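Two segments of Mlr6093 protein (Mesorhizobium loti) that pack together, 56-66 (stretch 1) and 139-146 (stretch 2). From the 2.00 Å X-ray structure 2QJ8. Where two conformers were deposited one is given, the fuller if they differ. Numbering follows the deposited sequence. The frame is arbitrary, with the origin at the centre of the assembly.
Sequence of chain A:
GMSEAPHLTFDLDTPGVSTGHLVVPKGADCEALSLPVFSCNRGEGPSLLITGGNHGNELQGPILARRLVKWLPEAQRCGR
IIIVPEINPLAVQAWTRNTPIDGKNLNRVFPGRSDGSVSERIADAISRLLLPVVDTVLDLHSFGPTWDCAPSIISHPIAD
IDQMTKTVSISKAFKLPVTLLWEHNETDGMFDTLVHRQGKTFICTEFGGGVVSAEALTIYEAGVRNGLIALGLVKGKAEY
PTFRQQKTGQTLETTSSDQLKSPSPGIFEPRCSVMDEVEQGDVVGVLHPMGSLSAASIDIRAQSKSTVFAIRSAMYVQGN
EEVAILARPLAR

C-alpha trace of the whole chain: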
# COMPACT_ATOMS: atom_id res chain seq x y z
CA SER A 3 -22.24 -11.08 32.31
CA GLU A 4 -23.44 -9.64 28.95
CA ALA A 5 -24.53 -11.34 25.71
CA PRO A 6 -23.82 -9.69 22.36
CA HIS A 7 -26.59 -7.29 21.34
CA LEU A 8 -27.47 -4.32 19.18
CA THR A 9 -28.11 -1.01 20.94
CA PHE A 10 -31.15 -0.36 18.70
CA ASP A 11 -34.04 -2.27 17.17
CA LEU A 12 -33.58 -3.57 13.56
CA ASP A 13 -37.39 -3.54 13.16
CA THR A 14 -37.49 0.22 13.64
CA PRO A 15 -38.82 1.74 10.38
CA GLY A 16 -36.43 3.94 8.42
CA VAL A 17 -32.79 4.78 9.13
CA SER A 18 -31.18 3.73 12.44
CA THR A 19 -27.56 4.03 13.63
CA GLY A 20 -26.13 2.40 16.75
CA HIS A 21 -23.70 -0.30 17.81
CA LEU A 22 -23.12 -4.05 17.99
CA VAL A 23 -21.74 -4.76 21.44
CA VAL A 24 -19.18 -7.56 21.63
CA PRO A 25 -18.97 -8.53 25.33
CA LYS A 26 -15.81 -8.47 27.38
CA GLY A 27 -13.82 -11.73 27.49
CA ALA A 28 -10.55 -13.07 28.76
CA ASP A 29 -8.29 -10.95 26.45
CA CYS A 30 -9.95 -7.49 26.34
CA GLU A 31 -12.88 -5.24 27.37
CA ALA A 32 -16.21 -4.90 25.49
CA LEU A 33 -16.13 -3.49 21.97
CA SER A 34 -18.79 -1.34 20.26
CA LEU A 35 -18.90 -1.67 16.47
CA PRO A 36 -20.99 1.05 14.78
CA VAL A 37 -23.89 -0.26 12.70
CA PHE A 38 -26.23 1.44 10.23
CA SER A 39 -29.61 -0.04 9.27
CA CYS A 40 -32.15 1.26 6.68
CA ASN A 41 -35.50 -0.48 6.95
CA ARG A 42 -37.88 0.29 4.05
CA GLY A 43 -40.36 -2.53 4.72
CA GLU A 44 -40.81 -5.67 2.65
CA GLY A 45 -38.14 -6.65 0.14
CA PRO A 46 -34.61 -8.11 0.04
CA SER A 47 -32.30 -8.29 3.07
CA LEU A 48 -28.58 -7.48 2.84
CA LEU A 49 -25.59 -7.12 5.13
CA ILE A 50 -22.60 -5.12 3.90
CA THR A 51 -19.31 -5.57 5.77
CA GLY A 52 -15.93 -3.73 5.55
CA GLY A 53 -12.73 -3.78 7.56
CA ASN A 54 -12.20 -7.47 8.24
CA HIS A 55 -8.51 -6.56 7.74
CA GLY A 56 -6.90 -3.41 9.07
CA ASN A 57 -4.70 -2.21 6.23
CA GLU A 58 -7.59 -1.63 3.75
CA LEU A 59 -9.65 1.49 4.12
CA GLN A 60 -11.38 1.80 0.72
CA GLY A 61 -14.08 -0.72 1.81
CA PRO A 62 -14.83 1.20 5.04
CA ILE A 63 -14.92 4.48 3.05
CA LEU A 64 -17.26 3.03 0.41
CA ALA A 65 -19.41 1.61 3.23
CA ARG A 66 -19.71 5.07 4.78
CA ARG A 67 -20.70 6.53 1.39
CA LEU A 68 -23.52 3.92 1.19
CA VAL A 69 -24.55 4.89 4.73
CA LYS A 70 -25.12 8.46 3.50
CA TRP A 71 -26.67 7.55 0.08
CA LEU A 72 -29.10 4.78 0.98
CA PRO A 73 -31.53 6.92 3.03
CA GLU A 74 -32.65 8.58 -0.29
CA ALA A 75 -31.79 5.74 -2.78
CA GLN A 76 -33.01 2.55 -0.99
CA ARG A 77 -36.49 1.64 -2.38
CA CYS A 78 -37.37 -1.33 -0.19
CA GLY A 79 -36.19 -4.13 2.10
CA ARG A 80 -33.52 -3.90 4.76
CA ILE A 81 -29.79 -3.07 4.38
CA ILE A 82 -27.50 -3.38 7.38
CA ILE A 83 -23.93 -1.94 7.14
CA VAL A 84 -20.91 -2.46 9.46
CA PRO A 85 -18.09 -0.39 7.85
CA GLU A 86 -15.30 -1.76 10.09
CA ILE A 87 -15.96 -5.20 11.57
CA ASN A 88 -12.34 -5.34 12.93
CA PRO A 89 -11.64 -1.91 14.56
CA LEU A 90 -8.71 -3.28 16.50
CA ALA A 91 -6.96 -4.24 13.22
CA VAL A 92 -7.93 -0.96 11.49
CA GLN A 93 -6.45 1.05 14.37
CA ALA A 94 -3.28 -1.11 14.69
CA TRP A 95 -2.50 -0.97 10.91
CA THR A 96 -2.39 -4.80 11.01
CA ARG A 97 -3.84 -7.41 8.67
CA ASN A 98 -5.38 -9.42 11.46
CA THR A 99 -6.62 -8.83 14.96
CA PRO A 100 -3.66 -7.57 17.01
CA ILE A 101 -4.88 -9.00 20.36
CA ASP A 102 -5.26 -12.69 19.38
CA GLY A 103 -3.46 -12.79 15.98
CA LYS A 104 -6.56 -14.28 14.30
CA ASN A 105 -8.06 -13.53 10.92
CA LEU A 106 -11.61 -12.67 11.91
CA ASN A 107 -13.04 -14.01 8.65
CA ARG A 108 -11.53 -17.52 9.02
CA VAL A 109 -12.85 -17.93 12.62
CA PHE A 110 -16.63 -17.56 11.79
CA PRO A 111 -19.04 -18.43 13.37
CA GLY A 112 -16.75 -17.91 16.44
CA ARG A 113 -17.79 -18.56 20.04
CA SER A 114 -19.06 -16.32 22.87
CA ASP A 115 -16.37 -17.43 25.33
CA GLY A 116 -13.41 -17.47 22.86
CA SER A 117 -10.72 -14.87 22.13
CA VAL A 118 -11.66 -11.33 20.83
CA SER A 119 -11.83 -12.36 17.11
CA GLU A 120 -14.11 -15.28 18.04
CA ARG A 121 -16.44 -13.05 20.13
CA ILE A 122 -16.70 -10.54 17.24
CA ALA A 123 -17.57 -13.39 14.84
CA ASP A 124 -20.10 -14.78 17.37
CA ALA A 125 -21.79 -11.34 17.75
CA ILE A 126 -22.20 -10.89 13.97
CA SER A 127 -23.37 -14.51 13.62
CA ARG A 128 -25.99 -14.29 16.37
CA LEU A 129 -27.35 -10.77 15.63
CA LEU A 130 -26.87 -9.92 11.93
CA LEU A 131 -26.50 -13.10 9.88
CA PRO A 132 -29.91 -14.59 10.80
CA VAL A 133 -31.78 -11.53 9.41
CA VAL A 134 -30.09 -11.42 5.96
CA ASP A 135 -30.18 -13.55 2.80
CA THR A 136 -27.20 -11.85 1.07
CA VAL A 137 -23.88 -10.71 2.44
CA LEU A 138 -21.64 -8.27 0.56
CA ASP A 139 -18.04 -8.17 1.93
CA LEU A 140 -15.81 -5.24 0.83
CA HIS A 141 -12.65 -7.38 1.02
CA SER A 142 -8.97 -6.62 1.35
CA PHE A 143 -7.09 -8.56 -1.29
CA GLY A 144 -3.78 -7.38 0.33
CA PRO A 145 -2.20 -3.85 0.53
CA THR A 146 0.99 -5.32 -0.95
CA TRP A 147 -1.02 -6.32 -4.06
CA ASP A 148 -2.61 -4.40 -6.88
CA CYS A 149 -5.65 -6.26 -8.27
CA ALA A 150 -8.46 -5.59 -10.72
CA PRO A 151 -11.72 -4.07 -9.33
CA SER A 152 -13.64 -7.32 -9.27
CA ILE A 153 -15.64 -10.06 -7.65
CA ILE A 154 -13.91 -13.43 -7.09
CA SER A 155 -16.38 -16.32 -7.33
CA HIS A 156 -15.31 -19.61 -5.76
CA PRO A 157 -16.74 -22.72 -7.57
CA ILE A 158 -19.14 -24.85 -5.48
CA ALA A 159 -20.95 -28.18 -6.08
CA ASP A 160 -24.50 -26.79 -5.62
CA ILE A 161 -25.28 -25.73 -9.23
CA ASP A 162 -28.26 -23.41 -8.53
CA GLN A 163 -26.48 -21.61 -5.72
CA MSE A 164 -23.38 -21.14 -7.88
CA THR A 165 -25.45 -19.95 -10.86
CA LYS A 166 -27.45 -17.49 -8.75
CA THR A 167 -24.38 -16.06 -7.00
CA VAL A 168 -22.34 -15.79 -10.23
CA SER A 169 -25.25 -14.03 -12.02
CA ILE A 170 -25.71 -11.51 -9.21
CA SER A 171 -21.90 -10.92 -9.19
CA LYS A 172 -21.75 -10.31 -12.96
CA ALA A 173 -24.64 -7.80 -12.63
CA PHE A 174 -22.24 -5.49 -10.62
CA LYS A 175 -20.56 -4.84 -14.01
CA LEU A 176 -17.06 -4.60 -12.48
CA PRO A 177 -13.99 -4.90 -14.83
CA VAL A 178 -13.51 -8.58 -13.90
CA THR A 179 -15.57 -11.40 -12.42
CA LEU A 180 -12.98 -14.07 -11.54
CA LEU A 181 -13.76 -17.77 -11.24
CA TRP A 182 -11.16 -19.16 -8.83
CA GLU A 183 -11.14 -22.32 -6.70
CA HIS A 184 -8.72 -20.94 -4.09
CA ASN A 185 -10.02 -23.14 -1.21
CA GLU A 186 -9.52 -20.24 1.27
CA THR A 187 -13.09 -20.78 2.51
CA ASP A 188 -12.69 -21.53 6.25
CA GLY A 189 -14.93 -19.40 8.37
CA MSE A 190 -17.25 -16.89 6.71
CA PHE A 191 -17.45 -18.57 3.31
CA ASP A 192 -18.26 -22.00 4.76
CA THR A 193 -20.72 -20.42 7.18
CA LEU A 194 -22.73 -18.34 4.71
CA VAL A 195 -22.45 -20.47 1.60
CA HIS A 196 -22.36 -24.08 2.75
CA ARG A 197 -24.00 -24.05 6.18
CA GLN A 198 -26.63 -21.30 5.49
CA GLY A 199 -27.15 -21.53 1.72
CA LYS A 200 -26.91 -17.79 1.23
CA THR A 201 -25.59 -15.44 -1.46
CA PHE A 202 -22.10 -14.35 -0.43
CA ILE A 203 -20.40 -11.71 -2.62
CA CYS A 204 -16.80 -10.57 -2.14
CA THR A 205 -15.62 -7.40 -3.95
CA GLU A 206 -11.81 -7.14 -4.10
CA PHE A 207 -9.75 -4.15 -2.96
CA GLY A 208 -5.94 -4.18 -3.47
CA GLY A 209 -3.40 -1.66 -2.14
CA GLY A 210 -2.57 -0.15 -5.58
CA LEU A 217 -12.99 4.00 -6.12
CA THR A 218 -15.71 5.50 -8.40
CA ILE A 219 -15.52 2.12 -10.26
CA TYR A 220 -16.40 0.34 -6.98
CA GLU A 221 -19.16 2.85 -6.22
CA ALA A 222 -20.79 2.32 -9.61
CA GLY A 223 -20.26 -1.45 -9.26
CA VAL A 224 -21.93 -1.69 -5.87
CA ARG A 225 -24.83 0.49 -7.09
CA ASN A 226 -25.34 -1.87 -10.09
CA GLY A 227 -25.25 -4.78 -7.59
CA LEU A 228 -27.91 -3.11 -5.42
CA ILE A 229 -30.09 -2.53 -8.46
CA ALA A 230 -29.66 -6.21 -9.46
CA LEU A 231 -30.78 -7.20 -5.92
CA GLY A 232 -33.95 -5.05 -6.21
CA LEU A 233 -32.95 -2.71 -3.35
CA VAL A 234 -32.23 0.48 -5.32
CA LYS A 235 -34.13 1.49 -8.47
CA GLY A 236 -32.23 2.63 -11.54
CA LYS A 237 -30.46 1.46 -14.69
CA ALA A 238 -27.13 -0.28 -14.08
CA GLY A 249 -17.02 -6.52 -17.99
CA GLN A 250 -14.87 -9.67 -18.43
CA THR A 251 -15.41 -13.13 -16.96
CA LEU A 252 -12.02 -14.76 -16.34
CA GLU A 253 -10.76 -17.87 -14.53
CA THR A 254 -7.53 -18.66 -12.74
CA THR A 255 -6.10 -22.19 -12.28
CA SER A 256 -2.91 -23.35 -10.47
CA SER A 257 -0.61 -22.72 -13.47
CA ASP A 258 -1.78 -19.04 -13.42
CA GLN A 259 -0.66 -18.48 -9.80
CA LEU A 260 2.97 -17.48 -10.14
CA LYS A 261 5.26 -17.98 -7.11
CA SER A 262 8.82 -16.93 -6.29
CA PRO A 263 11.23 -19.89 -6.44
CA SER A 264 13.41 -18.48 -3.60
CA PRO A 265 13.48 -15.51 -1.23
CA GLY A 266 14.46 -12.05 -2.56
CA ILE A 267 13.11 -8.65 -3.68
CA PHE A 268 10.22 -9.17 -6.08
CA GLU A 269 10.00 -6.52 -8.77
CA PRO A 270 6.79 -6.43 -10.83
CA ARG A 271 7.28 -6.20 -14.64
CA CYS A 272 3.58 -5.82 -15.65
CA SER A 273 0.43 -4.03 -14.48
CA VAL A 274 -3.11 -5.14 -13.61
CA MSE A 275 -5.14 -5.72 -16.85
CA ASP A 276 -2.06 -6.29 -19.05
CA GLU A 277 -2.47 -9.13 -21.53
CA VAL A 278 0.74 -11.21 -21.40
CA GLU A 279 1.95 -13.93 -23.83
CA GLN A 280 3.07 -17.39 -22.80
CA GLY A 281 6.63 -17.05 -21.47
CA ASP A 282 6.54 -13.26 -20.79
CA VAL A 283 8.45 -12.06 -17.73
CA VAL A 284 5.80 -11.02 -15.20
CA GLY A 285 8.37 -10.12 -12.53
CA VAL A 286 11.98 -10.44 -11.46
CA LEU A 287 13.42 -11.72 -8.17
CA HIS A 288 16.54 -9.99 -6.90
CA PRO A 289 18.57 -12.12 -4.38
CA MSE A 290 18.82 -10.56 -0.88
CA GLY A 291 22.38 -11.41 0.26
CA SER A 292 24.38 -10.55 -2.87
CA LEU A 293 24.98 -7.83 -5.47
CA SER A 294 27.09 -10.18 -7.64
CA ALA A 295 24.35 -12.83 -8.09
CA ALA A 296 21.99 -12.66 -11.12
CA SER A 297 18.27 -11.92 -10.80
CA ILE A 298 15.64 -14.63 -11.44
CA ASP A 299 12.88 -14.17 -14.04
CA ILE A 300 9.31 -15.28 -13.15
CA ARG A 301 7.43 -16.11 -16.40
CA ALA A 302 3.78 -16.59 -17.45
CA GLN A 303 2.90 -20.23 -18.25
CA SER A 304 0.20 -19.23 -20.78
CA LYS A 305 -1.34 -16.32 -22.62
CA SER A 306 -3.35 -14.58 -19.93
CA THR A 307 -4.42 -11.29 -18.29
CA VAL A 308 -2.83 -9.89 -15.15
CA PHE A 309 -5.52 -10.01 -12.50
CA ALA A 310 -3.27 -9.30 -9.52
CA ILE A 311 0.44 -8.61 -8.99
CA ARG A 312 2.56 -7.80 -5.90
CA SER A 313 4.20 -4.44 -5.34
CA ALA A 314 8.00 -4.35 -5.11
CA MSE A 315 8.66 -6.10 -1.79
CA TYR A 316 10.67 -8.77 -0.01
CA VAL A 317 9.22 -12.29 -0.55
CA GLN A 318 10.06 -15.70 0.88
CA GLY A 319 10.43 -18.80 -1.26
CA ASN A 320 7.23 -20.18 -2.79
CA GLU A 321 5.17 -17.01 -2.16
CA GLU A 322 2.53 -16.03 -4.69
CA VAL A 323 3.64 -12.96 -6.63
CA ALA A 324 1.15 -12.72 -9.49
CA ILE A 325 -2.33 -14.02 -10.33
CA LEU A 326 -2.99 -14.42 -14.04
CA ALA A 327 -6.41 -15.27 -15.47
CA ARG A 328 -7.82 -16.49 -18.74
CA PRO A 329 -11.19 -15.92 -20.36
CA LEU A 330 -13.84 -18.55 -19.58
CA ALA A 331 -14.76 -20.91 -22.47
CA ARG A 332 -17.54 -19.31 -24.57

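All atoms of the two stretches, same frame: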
# COMPACT_ATOMS: atom_id res chain seq x y z
N GLY A 56 -7.18 -4.80 8.71
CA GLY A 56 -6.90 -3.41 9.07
C GLY A 56 -6.10 -2.47 8.18
O GLY A 56 -6.05 -1.25 8.42
N ASN A 57 -5.51 -3.01 7.14
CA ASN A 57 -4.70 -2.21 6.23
C ASN A 57 -5.43 -1.89 4.89
O ASN A 57 -4.77 -1.64 3.88
CB ASN A 57 -3.30 -2.88 6.09
CG ASN A 57 -3.36 -4.44 5.85
OD1 ASN A 57 -4.41 -5.02 5.52
ND2 ASN A 57 -2.19 -5.08 5.99
N GLU A 58 -6.76 -1.87 4.92
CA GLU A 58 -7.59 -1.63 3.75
C GLU A 58 -8.70 -0.71 4.16
O GLU A 58 -9.62 -1.14 4.86
CB GLU A 58 -8.17 -2.96 3.25
CG GLU A 58 -8.70 -2.95 1.81
CD GLU A 58 -9.79 -1.94 1.54
OE1 GLU A 58 -10.86 -1.98 2.20
OE2 GLU A 58 -9.56 -1.09 0.66
N LEU A 59 -8.63 0.55 3.75
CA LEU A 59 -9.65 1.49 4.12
C LEU A 59 -10.64 1.85 3.04
O LEU A 59 -11.60 2.51 3.36
CB LEU A 59 -9.03 2.72 4.76
CG LEU A 59 -8.52 2.55 6.20
CD1 LEU A 59 -9.60 2.23 7.22
CD2 LEU A 59 -7.40 1.53 6.28
N GLN A 60 -10.45 1.40 1.81
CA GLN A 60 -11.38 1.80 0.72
C GLN A 60 -12.78 1.19 0.91
O GLN A 60 -13.75 1.85 0.62
CB GLN A 60 -10.81 1.53 -0.69
CG GLN A 60 -9.38 2.11 -0.97
CD GLN A 60 -9.26 3.65 -0.93
OE1 GLN A 60 -10.19 4.39 -1.24
NE2 GLN A 60 -8.07 4.13 -0.56
N GLY A 61 -12.84 -0.04 1.43
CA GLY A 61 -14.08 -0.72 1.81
C GLY A 61 -14.84 0.07 2.86
O GLY A 61 -15.99 0.42 2.65
N PRO A 62 -14.23 0.32 4.04
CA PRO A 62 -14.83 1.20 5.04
C PRO A 62 -15.32 2.56 4.52
O PRO A 62 -16.42 2.98 4.89
CB PRO A 62 -13.72 1.35 6.05
CG PRO A 62 -13.10 -0.01 6.06
CD PRO A 62 -13.04 -0.35 4.60
N ILE A 63 -14.54 3.18 3.66
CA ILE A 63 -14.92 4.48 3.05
C ILE A 63 -16.15 4.33 2.16
O ILE A 63 -17.10 5.09 2.30
CB ILE A 63 -13.75 5.10 2.28
CG1 ILE A 63 -12.72 5.65 3.28
CG2 ILE A 63 -14.24 6.22 1.34
CD1 ILE A 63 -11.31 5.80 2.66
N LEU A 64 -16.12 3.34 1.26
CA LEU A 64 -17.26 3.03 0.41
C LEU A 64 -18.50 2.71 1.25
O LEU A 64 -19.58 3.15 0.92
CB LEU A 64 -16.92 1.84 -0.55
CG LEU A 64 -17.98 1.52 -1.61
CD1 LEU A 64 -18.27 2.75 -2.50
CD2 LEU A 64 -17.52 0.34 -2.47
N ALA A 65 -18.33 1.92 2.31
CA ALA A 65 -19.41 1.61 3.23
C ALA A 65 -20.04 2.87 3.84
O ALA A 65 -21.25 2.93 3.98
CB ALA A 65 -18.92 0.63 4.36
N ARG A 66 -19.22 3.83 4.24
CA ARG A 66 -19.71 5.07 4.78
C ARG A 66 -20.40 5.92 3.72
O ARG A 66 -21.32 6.67 4.03
CB ARG A 66 -18.56 5.86 5.38
CG ARG A 66 -18.11 5.32 6.69
CD ARG A 66 -16.75 5.85 6.99
NE ARG A 66 -16.24 5.25 8.21
CZ ARG A 66 -16.54 5.66 9.43
NH1 ARG A 66 -17.38 6.68 9.65
NH2 ARG A 66 -16.00 4.99 10.46
N ASP A 139 -19.28 -8.51 1.20
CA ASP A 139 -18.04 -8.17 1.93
C ASP A 139 -17.13 -7.34 1.02
O ASP A 139 -16.84 -7.74 -0.10
CB ASP A 139 -17.34 -9.43 2.43
CG ASP A 139 -16.08 -9.14 3.30
OD1 ASP A 139 -16.10 -8.29 4.23
OD2 ASP A 139 -15.07 -9.81 3.05
N LEU A 140 -16.72 -6.16 1.52
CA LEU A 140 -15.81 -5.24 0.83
C LEU A 140 -14.43 -5.67 1.34
O LEU A 140 -13.97 -5.23 2.40
CB LEU A 140 -16.20 -3.80 1.12
CG LEU A 140 -17.70 -3.48 0.92
CD1 LEU A 140 -18.01 -2.05 1.31
CD2 LEU A 140 -18.21 -3.77 -0.52
N HIS A 141 -13.80 -6.56 0.57
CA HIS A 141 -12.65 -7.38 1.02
C HIS A 141 -11.26 -6.88 0.63
O HIS A 141 -11.04 -6.32 -0.46
CB HIS A 141 -12.87 -8.80 0.51
CG HIS A 141 -11.84 -9.78 0.96
ND1 HIS A 141 -10.84 -10.23 0.12
CD2 HIS A 141 -11.65 -10.41 2.15
CE1 HIS A 141 -10.07 -11.08 0.78
NE2 HIS A 141 -10.54 -11.21 2.01
N SER A 142 -10.32 -7.04 1.56
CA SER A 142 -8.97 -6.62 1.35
C SER A 142 -8.24 -7.73 0.66
O SER A 142 -8.03 -8.77 1.26
CB SER A 142 -8.28 -6.34 2.67
OG SER A 142 -6.94 -5.96 2.43
N PHE A 143 -7.85 -7.53 -0.59
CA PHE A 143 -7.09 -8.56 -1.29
C PHE A 143 -5.68 -8.65 -0.64
O PHE A 143 -5.18 -9.76 -0.40
CB PHE A 143 -7.02 -8.25 -2.78
CG PHE A 143 -6.54 -9.39 -3.60
CD1 PHE A 143 -7.40 -10.45 -3.89
CD2 PHE A 143 -5.23 -9.44 -4.06
CE1 PHE A 143 -6.98 -11.51 -4.63
CE2 PHE A 143 -4.80 -10.51 -4.81
CZ PHE A 143 -5.69 -11.54 -5.10
N GLY A 144 -5.10 -7.49 -0.32
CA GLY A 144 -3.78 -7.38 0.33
C GLY A 144 -3.24 -6.02 -0.05
O GLY A 144 -3.28 -5.70 -1.24
N PRO A 145 -2.75 -5.18 0.93
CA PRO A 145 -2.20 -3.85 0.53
C PRO A 145 -0.85 -3.90 -0.20
O PRO A 145 -0.37 -2.90 -0.71
CB PRO A 145 -1.98 -3.09 1.84
CG PRO A 145 -2.24 -4.00 2.88
CD PRO A 145 -2.62 -5.39 2.38
N THR A 146 -0.22 -5.07 -0.19
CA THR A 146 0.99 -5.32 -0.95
C THR A 146 0.68 -5.83 -2.37
O THR A 146 1.59 -6.20 -3.10
CB THR A 146 1.82 -6.34 -0.24
OG1 THR A 146 1.09 -7.57 -0.12
CG2 THR A 146 2.27 -5.84 1.14
O HOH W 1 -12.32 -3.64 3.79

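A loop that turns into a helix packs alongside a strand and the loop that follows it, and the two stretches meet without a single direct hydrogen bond. The helix, residues 60-66, and the strand that begins before Asp139 run nearly antiparallel, their N-to-C directions 160° apart and their axes 8.0 Å apart at closest approach. The backbones come nearest at Gly61 and Leu140, with CA atoms 4.9 Å apart. Along the strand, Leu140 and Ser142 point their CA-to-CB bonds toward the loop and helix while His141 points away, the alternation expected of an extended chain. About 345 Å² is buried in all, a compact contact that depends on shape more than on direct polar pairing.

Walking along stretch 1, Gly56 takes no part, and the first contact belongs to Asn57. Its CA-to-CB bond runs sideways, yet the p rotamer at chi1 carries the amide against the ring of Pro145, Asn57 CG lying 3.2 Å from Pro145 CG. This is close van der Waals packing of a flat amide on a proline ring, and Pro145 offers no backbone N-H to the amide.

Glu58 does the structural work of the turn. Its side chain folds back, chi1 t and chi2 m, so that the carboxylate caps the start of the helix: Gly61 N donates to Glu58 OE1 at 2.9 Å, and Gln60 N donates to Glu58 OE2 at 2.9 Å. Backbone N-H groups in the first turn of a helix have no carbonyl of an earlier turn to bond, and the carboxylate supplies acceptors for two of them. The same side chain faces the strand, its CB 3.3 Å from Ser142 OG, a packing contact; that hydroxyl is hydrogen-bonded elsewhere in the structure. Glu58 OE1 is 4.5 Å from Leu140 O, too far for any direct bond, and two acceptors would have no proton to share in any case. Water 1 resolves this by donating to both, at 2.7 Å from Glu58 OE1 and 2.7 Å from Leu140 O, and so links the helix cap to the strand backbone.

Leu59 and Gln60 make no contact with the strand. Gly61 is where the close approach is paid for: an ideal CB here would point toward the strand, only 3.1 Å from Leu140 O, and would also clash with Glu58 OE1 at 2.9 Å. The bare CA leaves room for both the strand and the cap. Its carbonyl accepts from Ala65 N at 2.8 Å, as a helix requires, while Gly61 O also touches Leu140 CD1 at 3.5 Å.

One turn further on, Leu64 and Ala65 both point toward the strand and share one partner. Leu140 CD1 lies 4.4 Å from Leu64 CB and 4.2 Å from Ala65 CB, so a single extended leucine, chi1 m and chi2 t, reaches along the helix to make the apolar part of the contact. Ala65 meets that methyl with its backbone as well as its CB, Ala65 N lying 4.1 Å from Leu140 CD1.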